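Local coordinates for protein PfVFT1 (PDB 5JKQ) that probably acts as a solute-binding protein of the Venus flytrap type, with a bi-lobed architecture, at residues K12-R15 with L16-Y20; K196-I199 with S200-G204. The protein carries 3 engineered substitutions. All coordinates share one frame; numbering follows the deposited sequence.

Contact 1 of 2, residues K12-R15 with L16-Y20. Engineered in segment 12-15: A13 (natural residue Ser).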
loop_
_atom_site.group_PDB
_atom_site.type_symbol
_atom_site.label_atom_id
_atom_site.label_comp_id
_atom_site.label_asym_id
_atom_site.label_seq_id
_atom_site.Cartn_x
_atom_site.Cartn_y
_atom_site.Cartn_z
ATOM N N LYS A 12 -19.762 -9.315 6.398
ATOM C CA LYS A 12 -20.399 -8.086 6.857
ATOM C C LYS A 12 -19.686 -6.839 6.331
ATOM O O LYS A 12 -20.159 -5.720 6.526
ATOM C CB LYS A 12 -20.444 -8.052 8.387
ATOM C CG LYS A 12 -21.298 -9.151 9.017
ATOM C CD LYS A 12 -21.755 -8.759 10.416
ATOM C CE LYS A 12 -22.593 -9.848 11.069
ATOM N NZ LYS A 12 -21.796 -11.070 11.371
ATOM N N ALA A 13 -18.552 -7.039 5.665
ATOM C CA ALA A 13 -17.765 -5.936 5.121
ATOM C C ALA A 13 -17.829 -5.888 3.596
ATOM O O ALA A 13 -17.145 -5.078 2.970
ATOM C CB ALA A 13 -16.318 -6.055 5.577
ATOM N N LYS A 14 -18.651 -6.746 2.996
ATOM C CA LYS A 14 -18.686 -6.860 1.541
ATOM C C LYS A 14 -19.117 -5.556 0.879
ATOM O O LYS A 14 -18.443 -5.055 -0.021
ATOM C CB LYS A 14 -19.624 -7.985 1.106
ATOM C CG LYS A 14 -19.424 -8.409 -0.346
ATOM C CD LYS A 14 -20.748 -8.621 -1.050
ATOM C CE LYS A 14 -20.569 -9.049 -2.494
ATOM N NZ LYS A 14 -19.879 -8.013 -3.316
ATOM N N ARG A 15 -20.243 -5.008 1.324
ATOM C CA ARG A 15 -20.760 -3.772 0.751
ATOM C C ARG A 15 -19.841 -2.594 1.075
ATOM O O ARG A 15 -19.711 -1.665 0.278
ATOM C CB ARG A 15 -22.176 -3.503 1.261
ATOM C CG ARG A 15 -22.899 -2.390 0.525
ATOM C CD ARG A 15 -24.398 -2.472 0.760
ATOM N NE ARG A 15 -24.739 -2.365 2.181
ATOM C CZ ARG A 15 -25.501 -1.413 2.718
ATOM N NH1 ARG A 15 -26.034 -0.451 1.969
ATOM N NH2 ARG A 15 -25.738 -1.426 4.023
ATOM N N LEU A 16 -19.205 -2.642 2.241
ATOM C CA LEU A 16 -18.231 -1.625 2.624
ATOM C C LEU A 16 -17.047 -1.633 1.658
ATOM O O LEU A 16 -16.562 -0.580 1.250
ATOM C CB LEU A 16 -17.754 -1.854 4.062
ATOM C CG LEU A 16 -16.516 -1.084 4.535
ATOM C CD1 LEU A 16 -16.740 0.423 4.470
ATOM C CD2 LEU A 16 -16.133 -1.514 5.947
ATOM N N ILE A 17 -16.593 -2.827 1.290
ATOM C CA ILE A 17 -15.475 -2.973 0.363
ATOM C C ILE A 17 -15.866 -2.505 -1.036
ATOM O O ILE A 17 -15.067 -1.881 -1.733
ATOM C CB ILE A 17 -14.988 -4.442 0.306
ATOM C CG1 ILE A 17 -14.364 -4.837 1.642
ATOM C CG2 ILE A 17 -13.952 -4.649 -0.803
ATOM C CD1 ILE A 17 -14.309 -6.326 1.872
ATOM N N ASP A 18 -17.095 -2.803 -1.440
ATOM C CA ASP A 18 -17.553 -2.476 -2.786
ATOM C C ASP A 18 -17.732 -0.972 -2.981
ATOM O O ASP A 18 -17.281 -0.417 -3.982
ATOM C CB ASP A 18 -18.864 -3.199 -3.095
ATOM C CG ASP A 18 -18.704 -4.708 -3.125
ATOM O OD1 ASP A 18 -17.586 -5.186 -3.413
ATOM O OD2 ASP A 18 -19.698 -5.416 -2.864
ATOM N N ILE A 19 -18.393 -0.313 -2.035
ATOM C CA ILE A 19 -18.594 1.126 -2.141
ATOM C C ILE A 19 -17.249 1.835 -2.009
ATOM O O ILE A 19 -17.031 2.895 -2.593
ATOM C CB ILE A 19 -19.589 1.645 -1.079
ATOM C CG1 ILE A 19 -20.102 3.032 -1.471
ATOM C CG2 ILE A 19 -18.963 1.651 0.322
ATOM C CD1 ILE A 19 -21.415 3.402 -0.814
ATOM N N TYR A 20 -16.344 1.224 -1.251
ATOM C CA TYR A 20 -14.977 1.711 -1.126
ATOM C C TYR A 20 -14.268 1.650 -2.478
ATOM O O TYR A 20 -13.658 2.627 -2.910
ATOM C CB TYR A 20 -14.234 0.894 -0.068
ATOM C CG TYR A 20 -12.724 0.930 -0.144
ATOM C CD1 TYR A 20 -11.997 1.933 0.486
ATOM C CD2 TYR A 20 -12.025 -0.063 -0.817
ATOM C CE1 TYR A 20 -10.615 1.954 0.426
ATOM C CE2 TYR A 20 -10.648 -0.050 -0.881
ATOM C CZ TYR A 20 -9.947 0.956 -0.259
ATOM O OH TYR A 20 -8.575 0.955 -0.330
HETATM O O HOH W 1 -20.705 -3.628 4.663
#
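I17 N donates to A13 O at 2.9 Å, D18 N to K14 O at 3.0 Å and I19 N to R15 O at 3.0 Å, the last the straightest with 172° at the hydrogen. These i to i+4 bonds are the opening rungs of helix 14-29, and A13, an engineered residue (serine in the natural protein), occupies the N-cap. A water bridges the start of the helix: it donates to K12 O and accepts a weak bond from L16 N.

Outside the backbone ladder, K14 and D18 make a salt bridge one turn apart. K14 CG lies anti to the backbone N (chi1 -164°), and bends at chi2 and chi4 carry NZ forward along the helix to D18 OD2, 2.6 Å away on the syn side of the carboxylate. On another flank the side chain of I17 runs back along the first turn, with CG1 3.1 Å from A13 O and CD1 4.2 Å from A13 CB. L16 is buried between W111 of helix 102-118, V68 and I72 of helix 68-75, and F280 of strand 265-281, while Y20 OH reaches N149. R15 NE makes a salt bridge with D67, and NH1 bonds the carbonyls of N60 and K62.

The K14 ammonium probably offsets the closeness of two acceptors, D18 OD2 and K14 O, 3.1 Å apart, and probably favours the charged carboxylate. The start of the helix thus pairs charges on one flank, while L16 on another packs on helices 68-75 and 102-118 and strand 265-281.

Contact 2 of 2, residues K196-I199 with S200-G204; sequences KSYI and SKNEG
N202 places its side-chain amide over one face of the Y198 ring, the two planes 30° apart. One end of the amide lies over the ring centre, 3.3 Å above its plane; whether this end is oxygen or nitrogen is uncertain. Y198 has CG anti to its own N (chi1 -173°), which sends the ring along the helix toward its C-terminal end. The ring also meets that of Y187, the two planes steeply inclined, and touches I189, L205 and I249.

Here helix 192-201 ends, in one lobe of the bi-lobed Venus flytrap fold. N202 is the first residue to leave helical backbone angles, yet its N still donates to Y198 O at 2.9 Å. One residue earlier K201 N bonds S197 O at 2.9 Å and, weakly, Y198 O. S197 O takes a second bond from S200 OG at 2.5 Å; the hydroxyl, set between its own backbone N and carbonyl carbon, folds back over the preceding turn and approaches well off the C=O direction, at 118°. I199 faces inward, touching F222 of helix 212-222 and L205. The carbonyls of I199 and S200 both accept from K225 NZ, a positive charge that probably interacts favourably with the carbonyl end of the helix.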
loop_
_atom_site.group_PDB
_atom_site.type_symbol
_atom_site.label_atom_id
_atom_site.label_comp_id
_atom_site.label_asym_id
_atom_site.label_seq_id
_atom_site.Cartn_x
_atom_site.Cartn_y
_atom_site.Cartn_z
ATOM N N LYS A 196 18.639 -10.099 -15.147
ATOM C CA LYS A 196 18.270 -11.511 -15.068
ATOM C C LYS A 196 19.347 -12.406 -15.663
ATOM O O LYS A 196 19.733 -13.410 -15.064
ATOM C CB LYS A 196 16.945 -11.765 -15.790
ATOM C CG LYS A 196 15.707 -11.343 -15.019
ATOM C CD LYS A 196 14.449 -11.681 -15.806
ATOM C CE LYS A 196 13.250 -10.888 -15.322
ATOM N NZ LYS A 196 12.049 -11.113 -16.168
ATOM N N SER A 197 19.820 -12.041 -16.850
ATOM C CA SER A 197 20.881 -12.786 -17.513
ATOM C C SER A 197 22.121 -12.861 -16.633
ATOM O O SER A 197 22.699 -13.931 -16.461
ATOM C CB SER A 197 21.229 -12.147 -18.859
ATOM O OG SER A 197 20.132 -12.218 -19.752
ATOM N N TYR A 198 22.519 -11.728 -16.062
ATOM C CA TYR A 198 23.703 -11.688 -15.209
ATOM C C TYR A 198 23.541 -12.588 -13.984
ATOM O O TYR A 198 24.416 -13.401 -13.689
ATOM C CB TYR A 198 24.003 -10.257 -14.765
ATOM C CG TYR A 198 25.308 -10.130 -14.016
ATOM C CD1 TYR A 198 26.506 -9.945 -14.695
ATOM C CD2 TYR A 198 25.346 -10.207 -12.631
ATOM C CE1 TYR A 198 27.703 -9.835 -14.015
ATOM C CE2 TYR A 198 26.539 -10.097 -11.942
ATOM C CZ TYR A 198 27.714 -9.911 -12.638
ATOM O OH TYR A 198 28.905 -9.801 -11.958
ATOM N N ILE A 199 22.423 -12.445 -13.276
ATOM C CA ILE A 199 22.159 -13.265 -12.096
ATOM C C ILE A 199 22.105 -14.745 -12.474
ATOM O O ILE A 199 22.466 -15.608 -11.675
ATOM C CB ILE A 199 20.833 -12.859 -11.398
ATOM C CG1 ILE A 199 20.873 -11.392 -10.957
ATOM C CG2 ILE A 199 20.540 -13.750 -10.188
ATOM C CD1 ILE A 199 21.985 -11.051 -9.982
ATOM N N SER A 200 21.668 -15.039 -13.695
ATOM C CA SER A 200 21.571 -16.423 -14.145
ATOM C C SER A 200 22.954 -16.995 -14.458
ATOM O O SER A 200 23.189 -18.191 -14.284
ATOM C CB SER A 200 20.663 -16.531 -15.374
ATOM O OG SER A 200 21.312 -16.061 -16.540
ATOM N N LYS A 201 23.867 -16.138 -14.912
ATOM C CA LYS A 201 25.224 -16.568 -15.246
ATOM C C LYS A 201 26.111 -16.691 -14.008
ATOM O O LYS A 201 27.031 -17.510 -13.980
ATOM C CB LYS A 201 25.876 -15.591 -16.235
ATOM C CG LYS A 201 25.249 -15.544 -17.630
ATOM C CD LYS A 201 25.245 -16.892 -18.335
ATOM C CE LYS A 201 26.650 -17.425 -18.573
ATOM N NZ LYS A 201 26.629 -18.721 -19.311
ATOM N N ASN A 202 25.831 -15.880 -12.990
ATOM C CA ASN A 202 26.707 -15.771 -11.823
ATOM C C ASN A 202 26.049 -16.217 -10.521
ATOM O O ASN A 202 24.829 -16.178 -10.380
ATOM C CB ASN A 202 27.195 -14.330 -11.680
ATOM C CG ASN A 202 27.958 -13.854 -12.900
ATOM O OD1 ASN A 202 27.385 -13.256 -13.811
ATOM N ND2 ASN A 202 29.258 -14.125 -12.926
ATOM N N GLU A 203 26.884 -16.627 -9.571
ATOM C CA GLU A 203 26.424 -17.190 -8.306
ATOM C C GLU A 203 27.076 -16.483 -7.124
ATOM O O GLU A 203 28.124 -15.852 -7.268
ATOM C CB GLU A 203 26.732 -18.691 -8.256
ATOM C CG GLU A 203 28.062 -19.070 -8.904
ATOM C CD GLU A 203 28.382 -20.550 -8.784
ATOM O OE1 GLU A 203 27.819 -21.217 -7.889
ATOM O OE2 GLU A 203 29.198 -21.047 -9.590
ATOM N N GLY A 204 26.445 -16.587 -5.959
ATOM C CA GLY A 204 26.991 -16.028 -4.734
ATOM C C GLY A 204 26.737 -14.540 -4.560
ATOM O O GLY A 204 27.215 -13.935 -3.600
#

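Contacts 1 and 2 sit on opposite sides of the chain's centre, with their own centres 45 Å apart and nearest atoms about 29 Å apart; they share no helix. Residues 12-20 begin helix 14-29 and are partly buried against other helices and strand 265-281, whereas residues 196-204 finish helix 192-201 at the surface, with I199 as the one buried residue among those that touch. Their chemistry is consistent with the two helix ends. In contact 1 an acidic side chain lies near the N-terminal end and pairs with a lysine of the same helix; in contact 2 S197 O takes a serine hydroxyl, and the last carbonyls, of I199 and S200, accept from K225, which lies outside the helix.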